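Local coordinates for NDP-N-acetyl-D-galactosaminuronic acid dehydrogenase (Methanosarcina mazei Go1, PDB 3G79), which probably oxidises UDP-N-acetyl-mannosamine to the corresponding uronate, using two molecules of NAD+ per sugar, at residues A[75-80]-A[187-192]; A[129-134]-A[163-168]. One frame throughout, in Å; residues are numbered along the deposited sequence.

Contact 1: A[75-80]-A[187-192]; sequences PGLEEL and RLLKNI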
ATOM      1  N   PRO A  75      10.732  23.756 -23.009  1.00 60.50           N
ATOM      2  CA  PRO A  75      11.297  24.810 -23.877  1.00 59.76           C
ATOM      3  C   PRO A  75      12.406  25.606 -23.196  1.00 57.53           C
ATOM      4  O   PRO A  75      12.388  26.853 -23.167  1.00 58.84           O
ATOM      5  CB  PRO A  75      10.077  25.667 -24.259  1.00 60.60           C
ATOM      6  CG  PRO A  75       8.923  24.651 -24.289  1.00 77.82           C
ATOM      7  CD  PRO A  75       9.259  23.650 -23.154  1.00 61.32           C
ATOM      8  N   GLY A  76      13.331  24.840 -22.626  1.00 53.45           N
ATOM      9  CA  GLY A  76      14.661  25.282 -22.275  1.00 50.45           C
ATOM     10  C   GLY A  76      15.674  24.360 -22.952  1.00 47.14           C
ATOM     11  O   GLY A  76      16.872  24.670 -22.985  1.00 46.18           O
ATOM     12  N   LEU A  77      15.201  23.237 -23.505  1.00 44.98           N
ATOM     13  CA  LEU A  77      16.137  22.258 -24.056  1.00 43.86           C
ATOM     14  C   LEU A  77      17.015  22.887 -25.119  1.00 43.50           C
ATOM     15  O   LEU A  77      18.223  22.971 -24.934  1.00 44.74           O
ATOM     16  CB  LEU A  77      15.463  20.976 -24.558  1.00 43.06           C
ATOM     17  CG  LEU A  77      16.481  19.909 -25.031  1.00 56.10           C
ATOM     18  CD1 LEU A  77      17.688  19.747 -24.085  1.00 41.92           C
ATOM     19  CD2 LEU A  77      15.845  18.555 -25.274  1.00 41.88           C
ATOM     20  N   GLU A  78      16.415  23.373 -26.194  1.00 42.18           N
ATOM     21  CA  GLU A  78      17.169  24.042 -27.258  1.00 41.59           C
ATOM     22  C   GLU A  78      18.021  25.226 -26.753  1.00 41.80           C
ATOM     23  O   GLU A  78      19.101  25.506 -27.296  1.00 41.77           O
ATOM     24  CB  GLU A  78      16.225  24.475 -28.383  1.00 40.60           C
ATOM     25  CG  GLU A  78      16.953  25.024 -29.601  1.00 47.92           C
ATOM     26  CD  GLU A  78      16.436  24.466 -30.936  1.00 41.40           C
ATOM     27  OE1 GLU A  78      15.642  23.480 -30.947  1.00 47.99           O
ATOM     28  OE2 GLU A  78      16.852  25.019 -31.971  1.00 47.72           O
ATOM     29  N   GLU A  79      17.541  25.915 -25.714  1.00 41.36           N
ATOM     30  CA  GLU A  79      18.275  27.071 -25.165  1.00 40.39           C
ATOM     31  C   GLU A  79      19.464  26.591 -24.315  1.00 37.49           C
ATOM     32  O   GLU A  79      20.536  27.189 -24.334  1.00 36.90           O
ATOM     33  CB  GLU A  79      17.351  28.000 -24.363  1.00 41.45           C
ATOM     34  CG  GLU A  79      16.230  28.668 -25.199  1.00 51.97           C
ATOM     35  CD  GLU A  79      14.937  27.814 -25.336  1.00 43.21           C
ATOM     36  OE1 GLU A  79      13.880  28.410 -25.661  1.00 52.10           O
ATOM     37  OE2 GLU A  79      14.970  26.567 -25.133  1.00 51.68           O
ATOM     38  N   LEU A  80      19.254  25.495 -23.594  1.00 34.80           N
ATOM     39  CA  LEU A  80      20.310  24.855 -22.846  1.00 32.32           C
ATOM     40  C   LEU A  80      21.456  24.402 -23.785  1.00 30.59           C
ATOM     41  O   LEU A  80      22.608  24.749 -23.547  1.00 30.04           O
ATOM     42  CB  LEU A  80      19.742  23.700 -22.020  1.00 31.15           C
ATOM     43  CG  LEU A  80      20.695  23.058 -21.007  1.00 39.10           C
ATOM     44  CD1 LEU A  80      21.457  24.096 -20.194  1.00 31.03           C
ATOM     45  CD2 LEU A  80      19.963  22.060 -20.100  1.00 30.55           C
ATOM     46  N   ARG A 187       8.589  17.220 -19.716  1.00 52.32           N
ATOM     47  CA  ARG A 187       9.047  17.500 -18.352  1.00 52.75           C
ATOM     48  C   ARG A 187      10.507  17.018 -18.099  1.00 51.07           C
ATOM     49  O   ARG A 187      10.848  16.623 -16.978  1.00 50.40           O
ATOM     50  CB  ARG A 187       8.095  16.858 -17.315  1.00 54.10           C
ATOM     51  CG  ARG A 187       6.625  17.371 -17.240  1.00 72.26           C
ATOM     52  CD  ARG A 187       5.925  16.810 -15.948  1.00 56.51           C
ATOM     53  NE  ARG A 187       4.455  16.765 -15.972  1.00 72.64           N
ATOM     54  CZ  ARG A 187       3.697  15.969 -15.200  1.00 58.38           C
ATOM     55  NH1 ARG A 187       4.241  15.124 -14.328  1.00 72.58           N
ATOM     56  NH2 ARG A 187       2.371  16.017 -15.297  1.00 72.71           N
ATOM     57  N   LEU A 188      11.348  17.034 -19.139  1.00 49.60           N
ATOM     58  CA  LEU A 188      12.702  16.426 -19.063  1.00 48.04           C
ATOM     59  C   LEU A 188      13.672  17.152 -18.103  1.00 46.84           C
ATOM     60  O   LEU A 188      14.191  16.553 -17.148  1.00 47.24           O
ATOM     61  CB  LEU A 188      13.333  16.257 -20.460  1.00 47.08           C
ATOM     62  CG  LEU A 188      13.418  14.898 -21.203  1.00 62.10           C
ATOM     63  CD1 LEU A 188      12.344  13.924 -20.843  1.00 46.83           C
ATOM     64  CD2 LEU A 188      13.440  15.049 -22.733  1.00 46.95           C
ATOM     65  N   LEU A 189      13.907  18.433 -18.362  1.00 44.80           N
ATOM     66  CA  LEU A 189      14.788  19.232 -17.537  1.00 43.27           C
ATOM     67  C   LEU A 189      14.457  19.239 -16.038  1.00 43.32           C
ATOM     68  O   LEU A 189      15.371  19.106 -15.224  1.00 42.90           O
ATOM     69  CB  LEU A 189      14.901  20.642 -18.086  1.00 42.56           C
ATOM     70  CG  LEU A 189      15.997  20.872 -19.114  1.00 34.34           C
ATOM     71  CD1 LEU A 189      15.878  19.934 -20.282  1.00 43.00           C
ATOM     72  CD2 LEU A 189      16.010  22.339 -19.602  1.00 43.10           C
ATOM     73  N   LYS A 190      13.185  19.372 -15.660  1.00 43.65           N
ATOM     74  CA  LYS A 190      12.902  19.467 -14.230  1.00 45.76           C
ATOM     75  C   LYS A 190      12.832  18.135 -13.548  1.00 45.38           C
ATOM     76  O   LYS A 190      13.127  18.046 -12.353  1.00 45.40           O
ATOM     77  CB  LYS A 190      11.690  20.353 -13.851  1.00 48.28           C
ATOM     78  CG  LYS A 190      10.434  20.245 -14.699  1.00 53.59           C
ATOM     79  CD  LYS A 190       9.669  21.579 -14.636  1.00 51.27           C
ATOM     80  CE  LYS A 190      10.592  22.783 -14.978  1.00 53.77           C
ATOM     81  NZ  LYS A 190      10.042  24.129 -14.559  1.00 52.67           N
ATOM     82  N   ASN A 191      12.437  17.105 -14.291  1.00 44.91           N
ATOM     83  CA  ASN A 191      12.474  15.738 -13.754  1.00 44.80           C
ATOM     84  C   ASN A 191      13.897  15.368 -13.316  1.00 44.16           C
ATOM     85  O   ASN A 191      14.122  15.003 -12.169  1.00 44.69           O
ATOM     86  CB  ASN A 191      11.942  14.723 -14.775  1.00 44.91           C
ATOM     87  CG  ASN A 191      10.421  14.749 -14.910  1.00 48.79           C
ATOM     88  OD1 ASN A 191       9.869  13.994 -15.692  1.00 44.34           O
ATOM     89  ND2 ASN A 191       9.752  15.603 -14.148  1.00 44.27           N
ATOM     90  N   ILE A 192      14.857  15.485 -14.231  1.00 42.47           N
ATOM     91  CA  ILE A 192      16.247  15.212 -13.909  1.00 40.53           C
ATOM     92  C   ILE A 192      16.727  16.070 -12.725  1.00 39.15           C
ATOM     93  O   ILE A 192      17.450  15.576 -11.864  1.00 39.93           O
ATOM     94  CB  ILE A 192      17.163  15.447 -15.125  1.00 40.42           C
ATOM     95  CG1 ILE A 192      16.657  14.659 -16.354  1.00 38.87           C
ATOM     96  CG2 ILE A 192      18.634  15.148 -14.758  1.00 38.89           C
ATOM     97  CD1 ILE A 192      17.442  14.872 -17.576  1.00 39.47           C
TER
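Leu189, in the first turn of helix 188-194, meets the start of helix 77-86 at Gly76, Leu77 and Leu80, joining two helix N-termini of the NAD-binding domain. The contact is apolar. Leu189 carries it with both methyls. Its CD2 is turned to the backbone of the other helix start and lies 3.9 Å from Gly76 C. Gly76 is the N-cap residue; it has no side chain, and the Leu189 methyl lies directly against its backbone. The same CD2 touches Leu80 CD2 at 4.0 Å. These two side chains run past each other in opposite directions rather than end on. With CG anti to the backbone N (chi1 -171°), Leu80 brings its CD2 to the Leu189 methyl. The other branch of Leu189 faces Leu77, with the two CD1 atoms 4.2 Å apart.

Both helices belong to the Rossmann-type domain built on the mixed sheet whose first strand in the chain is 20-24. Helix 30-39 of that domain also packs on this cluster: Leu80 on Val35 and Leu36, Leu188 on Pro32. Just outside the leucines, Glu73 OE2 accepts a hydrogen bond from Leu188 N at the start of helix 188-194. Within helix 77-86, Leu80 N bonds to Gly76 O at 2.6 Å and closes the first turn beside the Leu189 methyl.

Contact 2: A[129-134]-A[163-168]; sequences GIRNVG and EEESGL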
ATOM      1  N   GLY A 129      26.471   0.085 -27.106  1.00 32.05           N
ATOM      2  CA  GLY A 129      27.121   1.208 -26.416  1.00 31.78           C
ATOM      3  C   GLY A 129      28.120   0.787 -25.353  1.00 31.40           C
ATOM      4  O   GLY A 129      29.171   1.386 -25.206  1.00 31.53           O
ATOM      5  N   ILE A 130      27.770  -0.247 -24.604  1.00 31.38           N
ATOM      6  CA  ILE A 130      28.592  -0.756 -23.528  1.00 31.17           C
ATOM      7  C   ILE A 130      29.876  -1.275 -24.143  1.00 31.72           C
ATOM      8  O   ILE A 130      30.975  -0.907 -23.700  1.00 32.61           O
ATOM      9  CB  ILE A 130      27.833  -1.842 -22.701  1.00 31.11           C
ATOM     10  CG1 ILE A 130      26.578  -1.233 -22.084  1.00 18.45           C
ATOM     11  CG2 ILE A 130      28.682  -2.337 -21.569  1.00 17.38           C
ATOM     12  CD1 ILE A 130      25.579  -2.237 -21.506  1.00 32.36           C
ATOM     13  N   ARG A 131      29.743  -2.111 -25.172  1.00 30.79           N
ATOM     14  CA  ARG A 131      30.882  -2.532 -25.984  1.00 29.59           C
ATOM     15  C   ARG A 131      31.742  -1.317 -26.361  1.00 28.88           C
ATOM     16  O   ARG A 131      32.927  -1.256 -26.036  1.00 28.32           O
ATOM     17  CB  ARG A 131      30.413  -3.307 -27.216  1.00 30.86           C
ATOM     18  CG  ARG A 131      29.870  -4.757 -26.933  1.00 49.89           C
ATOM     19  CD  ARG A 131      30.193  -5.762 -28.086  1.00 34.59           C
ATOM     20  NE  ARG A 131      29.346  -6.962 -28.185  1.00 49.92           N
ATOM     21  CZ  ARG A 131      28.229  -7.037 -28.921  1.00 36.79           C
ATOM     22  NH1 ARG A 131      27.537  -8.179 -28.998  1.00 50.88           N
ATOM     23  NH2 ARG A 131      27.778  -5.966 -29.593  1.00 50.73           N
ATOM     24  N   ASN A 132      31.169  -0.308 -26.999  1.00 28.82           N
ATOM     25  CA  ASN A 132      31.998   0.846 -27.333  1.00 29.31           C
ATOM     26  C   ASN A 132      32.734   1.423 -26.134  1.00 30.39           C
ATOM     27  O   ASN A 132      33.955   1.688 -26.206  1.00 30.83           O
ATOM     28  CB  ASN A 132      31.201   1.920 -28.021  1.00 29.22           C
ATOM     29  CG  ASN A 132      31.160   1.734 -29.513  1.00 47.26           C
ATOM     30  OD1 ASN A 132      30.236   2.213 -30.143  1.00 30.23           O
ATOM     31  ND2 ASN A 132      32.168   1.053 -30.097  1.00 29.61           N
ATOM     32  N   VAL A 133      31.993   1.619 -25.035  1.00 29.33           N
ATOM     33  CA  VAL A 133      32.621   1.958 -23.760  1.00 27.80           C
ATOM     34  C   VAL A 133      33.761   0.990 -23.361  1.00 27.15           C
ATOM     35  O   VAL A 133      34.908   1.426 -23.174  1.00 26.56           O
ATOM     36  CB  VAL A 133      31.576   2.110 -22.649  1.00 26.61           C
ATOM     37  CG1 VAL A 133      32.241   2.295 -21.267  1.00 22.82           C
ATOM     38  CG2 VAL A 133      30.730   3.284 -22.977  1.00 23.76           C
ATOM     39  N   GLY A 134      33.448  -0.306 -23.231  1.00 26.59           N
ATOM     40  CA  GLY A 134      34.462  -1.278 -22.870  1.00 27.05           C
ATOM     41  C   GLY A 134      35.691  -1.124 -23.759  1.00 28.97           C
ATOM     42  O   GLY A 134      36.816  -1.140 -23.275  1.00 29.80           O
ATOM     43  N   GLU A 163      34.314  -5.839 -19.070  1.00 32.11           N
ATOM     44  CA  GLU A 163      35.539  -6.530 -18.705  1.00 32.74           C
ATOM     45  C   GLU A 163      36.183  -7.261 -19.872  1.00 33.81           C
ATOM     46  O   GLU A 163      37.400  -7.238 -19.979  1.00 34.35           O
ATOM     47  CB  GLU A 163      35.353  -7.439 -17.486  1.00 32.28           C
ATOM     48  CG  GLU A 163      35.054  -6.631 -16.215  1.00 30.79           C
ATOM     49  CD  GLU A 163      34.988  -7.460 -14.947  1.00 31.63           C
ATOM     50  OE1 GLU A 163      34.711  -8.678 -15.004  1.00 31.73           O
ATOM     51  OE2 GLU A 163      35.181  -6.884 -13.866  1.00 31.02           O
ATOM     52  N   GLU A 164      35.378  -7.889 -20.739  1.00 34.49           N
ATOM     53  CA  GLU A 164      35.886  -8.618 -21.905  1.00 34.89           C
ATOM     54  C   GLU A 164      36.527  -7.637 -22.872  1.00 34.78           C
ATOM     55  O   GLU A 164      37.555  -7.936 -23.456  1.00 35.21           O
ATOM     56  CB  GLU A 164      34.783  -9.365 -22.673  1.00 36.25           C
ATOM     57  CG  GLU A 164      34.041 -10.493 -21.944  1.00 50.97           C
ATOM     58  CD  GLU A 164      32.722 -10.945 -22.656  1.00 38.82           C
ATOM     59  OE1 GLU A 164      32.118 -10.143 -23.436  1.00 50.95           O
ATOM     60  OE2 GLU A 164      32.281 -12.101 -22.403  1.00 50.56           O
ATOM     61  N   GLU A 165      35.919  -6.470 -23.061  1.00 34.32           N
ATOM     62  CA  GLU A 165      36.405  -5.569 -24.097  1.00 34.08           C
ATOM     63  C   GLU A 165      37.673  -4.833 -23.663  1.00 34.45           C
ATOM     64  O   GLU A 165      38.637  -4.701 -24.439  1.00 34.63           O
ATOM     65  CB  GLU A 165      35.308  -4.596 -24.537  1.00 34.09           C
ATOM     66  CG  GLU A 165      34.117  -5.257 -25.234  1.00 49.25           C
ATOM     67  CD  GLU A 165      34.377  -5.601 -26.701  1.00 34.48           C
ATOM     68  OE1 GLU A 165      35.155  -4.886 -27.377  1.00 49.81           O
ATOM     69  OE2 GLU A 165      33.783  -6.574 -27.190  1.00 49.60           O
ATOM     70  N   SER A 166      37.665  -4.352 -22.424  1.00 33.82           N
ATOM     71  CA  SER A 166      38.759  -3.550 -21.943  1.00 34.15           C
ATOM     72  C   SER A 166      39.889  -4.461 -21.498  1.00 35.16           C
ATOM     73  O   SER A 166      41.067  -4.139 -21.657  1.00 35.93           O
ATOM     74  CB  SER A 166      38.309  -2.680 -20.767  1.00 34.07           C
ATOM     75  OG  SER A 166      37.830  -3.493 -19.703  1.00 28.00           O
ATOM     76  N   GLY A 167      39.523  -5.606 -20.941  1.00 35.11           N
ATOM     77  CA  GLY A 167      40.464  -6.450 -20.235  1.00 34.41           C
ATOM     78  C   GLY A 167      40.875  -5.888 -18.886  1.00 34.18           C
ATOM     79  O   GLY A 167      42.002  -6.133 -18.477  1.00 35.91           O
ATOM     80  N   LEU A 168      39.994  -5.143 -18.199  1.00 31.90           N
ATOM     81  CA  LEU A 168      40.285  -4.587 -16.866  1.00 30.05           C
ATOM     82  C   LEU A 168      39.179  -5.036 -15.924  1.00 29.62           C
ATOM     83  O   LEU A 168      38.200  -5.598 -16.369  1.00 28.95           O
ATOM     84  CB  LEU A 168      40.306  -3.052 -16.867  1.00 28.98           C
ATOM     85  CG  LEU A 168      41.030  -2.169 -17.903  1.00 42.60           C
ATOM     86  CD1 LEU A 168      40.301  -0.866 -18.019  1.00 28.43           C
ATOM     87  CD2 LEU A 168      42.492  -1.889 -17.591  1.00 28.35           C
TER
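Arg131 and Glu165 reach across the gap between helices 124-136 and 154-166, and their chains cross at a slant. With CG anti to its carbonyl carbon (chi1 -72°) and a bend at chi2, Arg131 presents its CD to the glutamate. Glu165 also bends at chi2 (-79°), which carries its carboxylate to the aliphatic part of the arginine. Glu165 OE2 therefore meets a methylene, Arg131 CD, at 3.8 Å. The nearest charged pair, Arg131 NE and Glu165 OE2, is 4.6 Å apart, too long for a salt bridge. The guanidinium and carboxylate planes are turned 69° from each other, so the two groups do not lie flat together. Their opposite charges may still attract. Arg131 NH2 also has a long, weak ion pair with Asp128.

The closer packing is at Gly134, where the helices come together without a side chain on one of them. Gly134 CA is 4.9 Å from Glu165 CA. The CB of Glu165 sits directly against the Gly134 backbone, 3.6 Å from Gly134 C. Both helices flank the mixed sheet of the Rossmann-type domain, in which strand 142-145 links one helix to the other. On the inner side, Ile130 and Val133 pack on Leu162, and they also reach strand 104-107 at Leu107 and Val105.

Ser166, next along the helix, has its CB 3.3 Å from Gly134 O. Its hydroxyl serves its own helix end. Ser166 OG is hydrogen-bonded to Leu162 O and accepts from Leu168 N at 3.1 Å, an ST turn. Gly167 leaves the helix between them with positive phi.

Contacts 1 and 2 join different helix pairs of the same NAD-binding domain. Their centres are 31 Å apart and they do not touch. Along the chain, both segments of contact 2 fall between the two segments of contact 1. Contact 1 is buried, and its side-chain contacts are apolar, with leucine methyls meeting between two helix starts. Contact 2 is only partly buried. To close backbone packing it adds two opposite charges, beyond salt-bridge distance, at its more exposed border. Each contact has a glycine: in contact 1 a leucine methyl packs on an N-cap glycine, in contact 2 the backbones come close at a glycine within a helix. Contact 2 also includes a helix C-terminus.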